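Local structure of polysaccharide deacetylase (Bacillus anthracis, 2J13) at residues Ile57-Asp62 with Leu208-Ile213; Asn112-His117 with Arg152-Val157. The protein probably removes acetyl groups from bacterial cell-wall peptidoglycan as a family 4 carbohydrate esterase. All coordinates share one frame; numbering follows the deposited sequence. Where two conformers were deposited one is given.

Contact 1 pairs two parallel strands of the NodB-homology core, and contact 2 joins two loops that line a zinc site; their centres are about 15 Å apart. R152 of contact 2 connects them: its NH1 forms a salt bridge with D62 OD1 (2.9 Å) and a probable hydrogen bond with T60 OG1 (3.0 Å). Each contact also holds a zinc ion of its own, bound by H211 in contact 1 and by H113 and H117 in contact 2, and the two metals are 6.7 Å apart. A cacodylate ion, probably from the crystallisation liquor, binds the contact 2 zinc through O2 and probably marks the pocket bordered by 57-62, 112-117 and 152-157.

Contact 1: Ile57-Asp62 with Leu208-Ile213. With ZN (zinc ion), chain C.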
loop_
_atom_site.group_PDB
_atom_site.type_symbol
_atom_site.label_atom_id
_atom_site.label_comp_id
_atom_site.label_asym_id
_atom_site.label_seq_id
_atom_site.Cartn_x
_atom_site.Cartn_y
_atom_site.Cartn_z
ATOM N N ILE A 57 6.028 -7.074 11.027
ATOM C CA ILE A 57 6.032 -6.924 9.575
ATOM C C ILE A 57 4.630 -6.576 9.066
ATOM O O ILE A 57 3.646 -6.710 9.780
ATOM C CB ILE A 57 6.600 -8.143 8.884
ATOM C CG1 ILE A 57 5.795 -9.408 9.243
ATOM C CG2 ILE A 57 8.107 -8.268 9.230
ATOM C CD1 ILE A 57 6.268 -10.689 8.477
ATOM N N TYR A 58 4.559 -6.070 7.831
ATOM C CA TYR A 58 3.345 -5.397 7.321
ATOM C C TYR A 58 3.031 -5.860 5.913
ATOM O O TYR A 58 3.773 -5.577 5.009
ATOM C CB TYR A 58 3.557 -3.876 7.345
ATOM C CG TYR A 58 4.035 -3.408 8.690
ATOM C CD1 TYR A 58 3.128 -3.083 9.678
ATOM C CD2 TYR A 58 5.388 -3.343 8.986
ATOM C CE1 TYR A 58 3.560 -2.687 10.957
ATOM C CE2 TYR A 58 5.830 -2.943 10.251
ATOM C CZ TYR A 58 4.895 -2.630 11.226
ATOM O OH TYR A 58 5.255 -2.209 12.496
ATOM N N LEU A 59 1.929 -6.587 5.760
ATOM C CA LEU A 59 1.494 -7.090 4.483
ATOM C C LEU A 59 0.650 -6.044 3.743
ATOM O O LEU A 59 -0.292 -5.462 4.317
ATOM C CB LEU A 59 0.708 -8.377 4.728
ATOM C CG LEU A 59 0.163 -9.127 3.538
ATOM C CD1 LEU A 59 1.304 -9.539 2.635
ATOM C CD2 LEU A 59 -0.676 -10.349 3.940
ATOM N N THR A 60 0.964 -5.843 2.463
ATOM C CA THR A 60 0.197 -4.947 1.614
ATOM C C THR A 60 0.030 -5.560 0.237
ATOM O O THR A 60 0.815 -6.424 -0.159
ATOM C CB THR A 60 0.860 -3.569 1.470
ATOM O OG1 THR A 60 2.043 -3.675 0.662
ATOM C CG2 THR A 60 1.174 -2.952 2.823
ATOM N N PHE A 61 -1.015 -5.111 -0.446
ATOM C CA PHE A 61 -1.347 -5.509 -1.822
ATOM C C PHE A 61 -1.726 -4.247 -2.582
ATOM O O PHE A 61 -2.317 -3.327 -2.004
ATOM C CB PHE A 61 -2.537 -6.470 -1.874
ATOM C CG PHE A 61 -2.308 -7.778 -1.162
ATOM C CD1 PHE A 61 -2.540 -7.891 0.178
ATOM C CD2 PHE A 61 -1.883 -8.899 -1.856
ATOM C CE1 PHE A 61 -2.333 -9.128 0.833
ATOM C CE2 PHE A 61 -1.683 -10.092 -1.196
ATOM C CZ PHE A 61 -1.863 -10.163 0.145
ATOM N N ASP A 62 -1.433 -4.233 -3.891
ATOM C CA ASP A 62 -1.945 -3.188 -4.784
ATOM C C ASP A 62 -3.021 -3.779 -5.701
ATOM O O ASP A 62 -2.853 -4.865 -6.278
ATOM C CB ASP A 62 -0.833 -2.559 -5.622
ATOM C CG ASP A 62 0.169 -1.813 -4.806
ATOM O OD1 ASP A 62 -0.066 -1.633 -3.593
ATOM O OD2 ASP A 62 1.264 -1.473 -5.362
ATOM N N LEU A 208 5.817 -5.753 3.016
ATOM C CA LEU A 208 5.744 -6.663 1.894
ATOM C C LEU A 208 4.698 -6.197 0.921
ATOM O O LEU A 208 3.605 -5.780 1.325
ATOM C CB LEU A 208 5.384 -8.083 2.348
ATOM C CG LEU A 208 6.202 -8.625 3.507
ATOM C CD1 LEU A 208 5.782 -10.062 3.780
ATOM C CD2 LEU A 208 7.679 -8.509 3.164
ATOM N N LEU A 209 5.031 -6.281 -0.359
ATOM C CA LEU A 209 4.049 -6.055 -1.404
ATOM C C LEU A 209 3.862 -7.411 -2.103
ATOM O O LEU A 209 4.773 -7.902 -2.792
ATOM C CB LEU A 209 4.542 -4.964 -2.355
ATOM C CG LEU A 209 3.784 -4.812 -3.654
ATOM C CD1 LEU A 209 2.242 -4.818 -3.464
ATOM C CD2 LEU A 209 4.228 -3.525 -4.402
ATOM N N LEU A 210 2.751 -8.077 -1.826
ATOM C CA LEU A 210 2.466 -9.389 -2.382
ATOM C C LEU A 210 1.364 -9.261 -3.438
ATOM O O LEU A 210 0.913 -8.151 -3.733
ATOM C CB LEU A 210 2.093 -10.394 -1.289
ATOM C CG LEU A 210 3.220 -10.685 -0.261
ATOM C CD1 LEU A 210 2.839 -11.891 0.675
ATOM C CD2 LEU A 210 4.551 -10.970 -0.873
ATOM N N HIS A 211 0.972 -10.393 -4.033
ATOM C CA HIS A 211 0.081 -10.411 -5.194
ATOM C C HIS A 211 -1.010 -11.469 -5.140
ATOM O O HIS A 211 -0.938 -12.411 -4.350
ATOM C CB HIS A 211 0.927 -10.571 -6.484
ATOM C CG HIS A 211 1.878 -9.442 -6.715
ATOM N ND1 HIS A 211 3.143 -9.397 -6.180
ATOM C CD2 HIS A 211 1.717 -8.287 -7.396
ATOM C CE1 HIS A 211 3.727 -8.262 -6.530
ATOM N NE2 HIS A 211 2.871 -7.571 -7.261
ATOM N N ALA A 212 -2.018 -11.289 -5.982
ATOM C CA ALA A 212 -3.182 -12.157 -6.071
ATOM C C ALA A 212 -3.423 -12.457 -7.552
ATOM O O ALA A 212 -4.504 -12.180 -8.083
ATOM C CB ALA A 212 -4.402 -11.482 -5.451
ATOM N N ILE A 213 -2.406 -12.997 -8.208
ATOM C CA ILE A 213 -2.397 -13.065 -9.672
ATOM C C ILE A 213 -2.782 -14.446 -10.175
ATOM O O ILE A 213 -3.410 -14.571 -11.232
ATOM C CB ILE A 213 -1.028 -12.640 -10.237
ATOM C CG1 ILE A 213 -0.909 -11.115 -10.179
ATOM C CG2 ILE A 213 -0.838 -13.174 -11.691
ATOM C CD1 ILE A 213 0.518 -10.588 -10.188
HETATM ZN ZN ZN C . 3.116 -5.787 -8.194
HETATM O O HOH W 1 -0.364 -6.527 -5.346
HETATM O O HOH W 2 1.515 -4.777 -7.503
#
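Y58, T60, L208 and L210 knit two parallel strands together in the core of the NodB-type fold through backbone hydrogen bonds. L208 N donates to Y58 O (2.9 Å), T60 N to L208 O (2.9 Å) and L210 N to T60 O (3.0 Å). The axes of strands 57-62 and 208-210 are 39° apart. Past L210 water 1 takes over the pairing, accepting from D62 N and donating to L210 O (2.6 Å).

One side-chain hydroxyl reinforces the ladder. With chi1 at 71°, T60 OG1 sits between its own backbone N and carbonyl carbon and donates to L208 O (2.7 Å), giving that carbonyl two donors from a single residue.

Van der Waals contacts line both faces of the sheet. On the face of F61 and L210, F61 CE2 rests against L210 CB (3.8 Å), while the F86 ring meets that of F61 with the planes nearly parallel. On the face of T60 and L209, both methyls of L209 lie against the D62 carboxylate, CD2 being 3.7 Å from OD2.

Beyond the strand, H211 NE2 binds a zinc ion (2.0 Å), whose ligands include water 2, and its ND1 pairs with F180 O. The strand pairing thus places D62, in the family's TFD motif, and H211, in the family's LxH motif (L209 to H211), on one rim of the pocket; R152 orients the carboxylate, and F180 fixes the imidazole's rotation.

Contact 2: Asn112-His117 with Arg152-Val157; sequences NHSWSH and RPPRGV. With ZN (zinc ion), chain B; CAC (cacodylate ion), chain H.
N112 O receives the backbone N of R152 (3.1 Å), bringing together two motifs of family 4 carbohydrate esterases, the HxxxH zinc-binding motif at H113-H117 and the family's arginine-proline loop, RPPRG at R152-G156, which lines the site. N112 also shapes its own loop: its OD1 accepts from S114 N in an Asx turn, while ND2 reaches L132 O in helix 125-143.

H113 follows, gripped at both ring nitrogens. ND1 donates to R152 O (2.7 Å); the carbonyl oxygen lies near the imidazole plane, although the donor stands above the carbonyl plane. NE2 is left to bind zinc, so R152 O is a second-shell group that positions a metal ligand. The R152 side chain bends at chi3 and leads away toward D62.

S114 OG turns back to donate to H113 O (2.6 Å) and takes a weak bond from H117 N, with P154 CG packed against the same hydroxyl.

H117 closes the loop. Its CG lies anti to the backbone N (chi1 -157°), swinging NE2 onto the zinc. P154 CB sits over one face of the ring in a CH-pi contact, 3.7 Å from the centroid and 12° off its normal. At the edge comes the R155 guanidinium, presenting its face to CE1 and ND1 with the two planes 68° apart. R155 NH1 donates to H117 O (3.0 Å) and makes a salt bridge with D119, so the guanidinium is fixed against H117 by two partners. At the metal, cacodylate O2 bonds zinc at 1.9 Å and accepts from R155 N at 2.8 Å.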
loop_
_atom_site.group_PDB
_atom_site.type_symbol
_atom_site.label_atom_id
_atom_site.label_comp_id
_atom_site.label_asym_id
_atom_site.label_seq_id
_atom_site.Cartn_x
_atom_site.Cartn_y
_atom_site.Cartn_z
ATOM N N ASN A 112 -5.007 4.247 -0.874
ATOM C CA ASN A 112 -5.238 5.022 -2.062
ATOM C C ASN A 112 -4.133 4.777 -3.099
ATOM O O ASN A 112 -2.965 5.113 -2.830
ATOM C CB ASN A 112 -5.274 6.490 -1.665
ATOM C CG ASN A 112 -5.766 7.409 -2.761
ATOM O OD1 ASN A 112 -5.543 7.178 -3.956
ATOM N ND2 ASN A 112 -6.469 8.489 -2.346
ATOM N N HIS A 113 -4.487 4.230 -4.263
ATOM C CA HIS A 113 -3.538 3.954 -5.343
ATOM C C HIS A 113 -3.859 4.809 -6.584
ATOM O O HIS A 113 -3.417 4.482 -7.680
ATOM C CB HIS A 113 -3.542 2.472 -5.699
ATOM C CG HIS A 113 -2.323 1.964 -6.403
ATOM N ND1 HIS A 113 -1.043 2.363 -6.096
ATOM C CD2 HIS A 113 -2.203 1.016 -7.357
ATOM C CE1 HIS A 113 -0.187 1.717 -6.880
ATOM N NE2 HIS A 113 -0.864 0.895 -7.657
ATOM N N SER A 114 -4.632 5.876 -6.383
ATOM C CA SER A 114 -5.065 6.856 -7.420
ATOM C C SER A 114 -6.214 6.424 -8.310
ATOM O O SER A 114 -6.475 5.243 -8.491
ATOM C CB SER A 114 -3.886 7.259 -8.324
ATOM O OG SER A 114 -3.788 6.390 -9.419
ATOM N N TRP A 115 -6.926 7.399 -8.870
ATOM C CA TRP A 115 -8.102 7.088 -9.670
ATOM C C TRP A 115 -7.794 6.298 -10.930
ATOM O O TRP A 115 -8.379 5.245 -11.160
ATOM C CB TRP A 115 -8.886 8.358 -10.010
ATOM C CG TRP A 115 -10.210 7.978 -10.589
ATOM C CD1 TRP A 115 -10.520 7.827 -11.913
ATOM C CD2 TRP A 115 -11.366 7.570 -9.854
ATOM N NE1 TRP A 115 -11.826 7.375 -12.040
ATOM C CE2 TRP A 115 -12.351 7.199 -10.790
ATOM C CE3 TRP A 115 -11.660 7.484 -8.483
ATOM C CZ2 TRP A 115 -13.625 6.756 -10.401
ATOM C CZ3 TRP A 115 -12.920 7.033 -8.100
ATOM C CH2 TRP A 115 -13.878 6.682 -9.057
ATOM N N SER A 116 -6.894 6.816 -11.757
ATOM C CA SER A 116 -6.607 6.240 -13.071
ATOM C C SER A 116 -5.183 5.664 -13.231
ATOM O O SER A 116 -4.790 5.242 -14.351
ATOM C CB SER A 116 -6.902 7.268 -14.165
ATOM O OG SER A 116 -6.017 8.340 -14.060
ATOM N N HIS A 117 -4.423 5.618 -12.133
ATOM C CA HIS A 117 -3.095 5.006 -12.127
ATOM C C HIS A 117 -2.110 5.632 -13.119
ATOM O O HIS A 117 -1.324 4.921 -13.745
ATOM C CB HIS A 117 -3.254 3.495 -12.409
ATOM C CG HIS A 117 -2.129 2.623 -11.920
ATOM N ND1 HIS A 117 -1.191 2.074 -12.772
ATOM C CD2 HIS A 117 -1.856 2.121 -10.694
ATOM C CE1 HIS A 117 -0.356 1.311 -12.077
ATOM N NE2 HIS A 117 -0.752 1.306 -10.811
ATOM N N ARG A 152 -0.028 4.898 -1.971
ATOM C CA ARG A 152 1.122 4.297 -2.677
ATOM C C ARG A 152 1.075 4.751 -4.148
ATOM O O ARG A 152 0.093 4.513 -4.860
ATOM C CB ARG A 152 1.078 2.783 -2.598
ATOM C CG ARG A 152 2.277 2.101 -3.246
ATOM C CD ARG A 152 2.339 0.667 -2.931
ATOM N NE ARG A 152 2.835 0.422 -1.593
ATOM C CZ ARG A 152 2.682 -0.740 -0.972
ATOM N NH1 ARG A 152 1.936 -1.687 -1.520
ATOM N NH2 ARG A 152 3.187 -0.897 0.219
ATOM N N PRO A 153 2.124 5.435 -4.617
ATOM C CA PRO A 153 2.101 5.918 -5.983
ATOM C C PRO A 153 2.105 4.826 -7.044
ATOM O O PRO A 153 2.803 3.798 -6.880
ATOM C CB PRO A 153 3.419 6.744 -6.091
ATOM C CG PRO A 153 3.899 6.915 -4.813
ATOM C CD PRO A 153 3.351 5.849 -3.918
ATOM N N PRO A 154 1.338 5.014 -8.129
ATOM C CA PRO A 154 1.396 4.090 -9.252
ATOM C C PRO A 154 2.816 3.805 -9.693
ATOM O O PRO A 154 3.617 4.736 -9.862
ATOM C CB PRO A 154 0.607 4.822 -10.315
ATOM C CG PRO A 154 -0.390 5.528 -9.534
ATOM C CD PRO A 154 0.331 6.066 -8.393
ATOM N N ARG A 155 3.122 2.531 -9.838
ATOM C CA ARG A 155 4.458 2.049 -10.242
ATOM C C ARG A 155 5.624 2.452 -9.340
ATOM O O ARG A 155 6.809 2.227 -9.691
ATOM C CB ARG A 155 4.702 2.430 -11.709
ATOM C CG ARG A 155 3.684 1.947 -12.668
ATOM C CD ARG A 155 3.915 2.434 -14.139
ATOM N NE ARG A 155 2.671 2.177 -14.854
ATOM C CZ ARG A 155 1.572 2.946 -14.831
ATOM N NH1 ARG A 155 1.534 4.158 -14.226
ATOM N NH2 ARG A 155 0.484 2.506 -15.459
ATOM N N GLY A 156 5.335 2.967 -8.144
ATOM C CA GLY A 156 6.352 3.449 -7.232
ATOM C C GLY A 156 7.122 4.646 -7.785
ATOM O O GLY A 156 8.239 4.933 -7.344
ATOM N N VAL A 157 6.511 5.354 -8.739
ATOM C CA VAL A 157 7.147 6.528 -9.335
ATOM C C VAL A 157 6.854 7.766 -8.497
ATOM O O VAL A 157 5.682 8.062 -8.125
ATOM C CB VAL A 157 6.760 6.703 -10.797
ATOM C CG1 VAL A 157 7.339 8.019 -11.380
ATOM C CG2 VAL A 157 7.200 5.469 -11.631
HETATM ZN ZN ZN B . -0.148 -0.002 -9.326
HETATM AS AS CAC H . 2.614 -1.216 -8.578
HETATM O O1 CAC H . 1.590 -2.200 -7.640
HETATM O O2 CAC H . 1.728 0.141 -9.160
HETATM C C1 CAC H . 4.032 -0.565 -7.412
HETATM C C2 CAC H . 3.375 -2.172 -10.119
#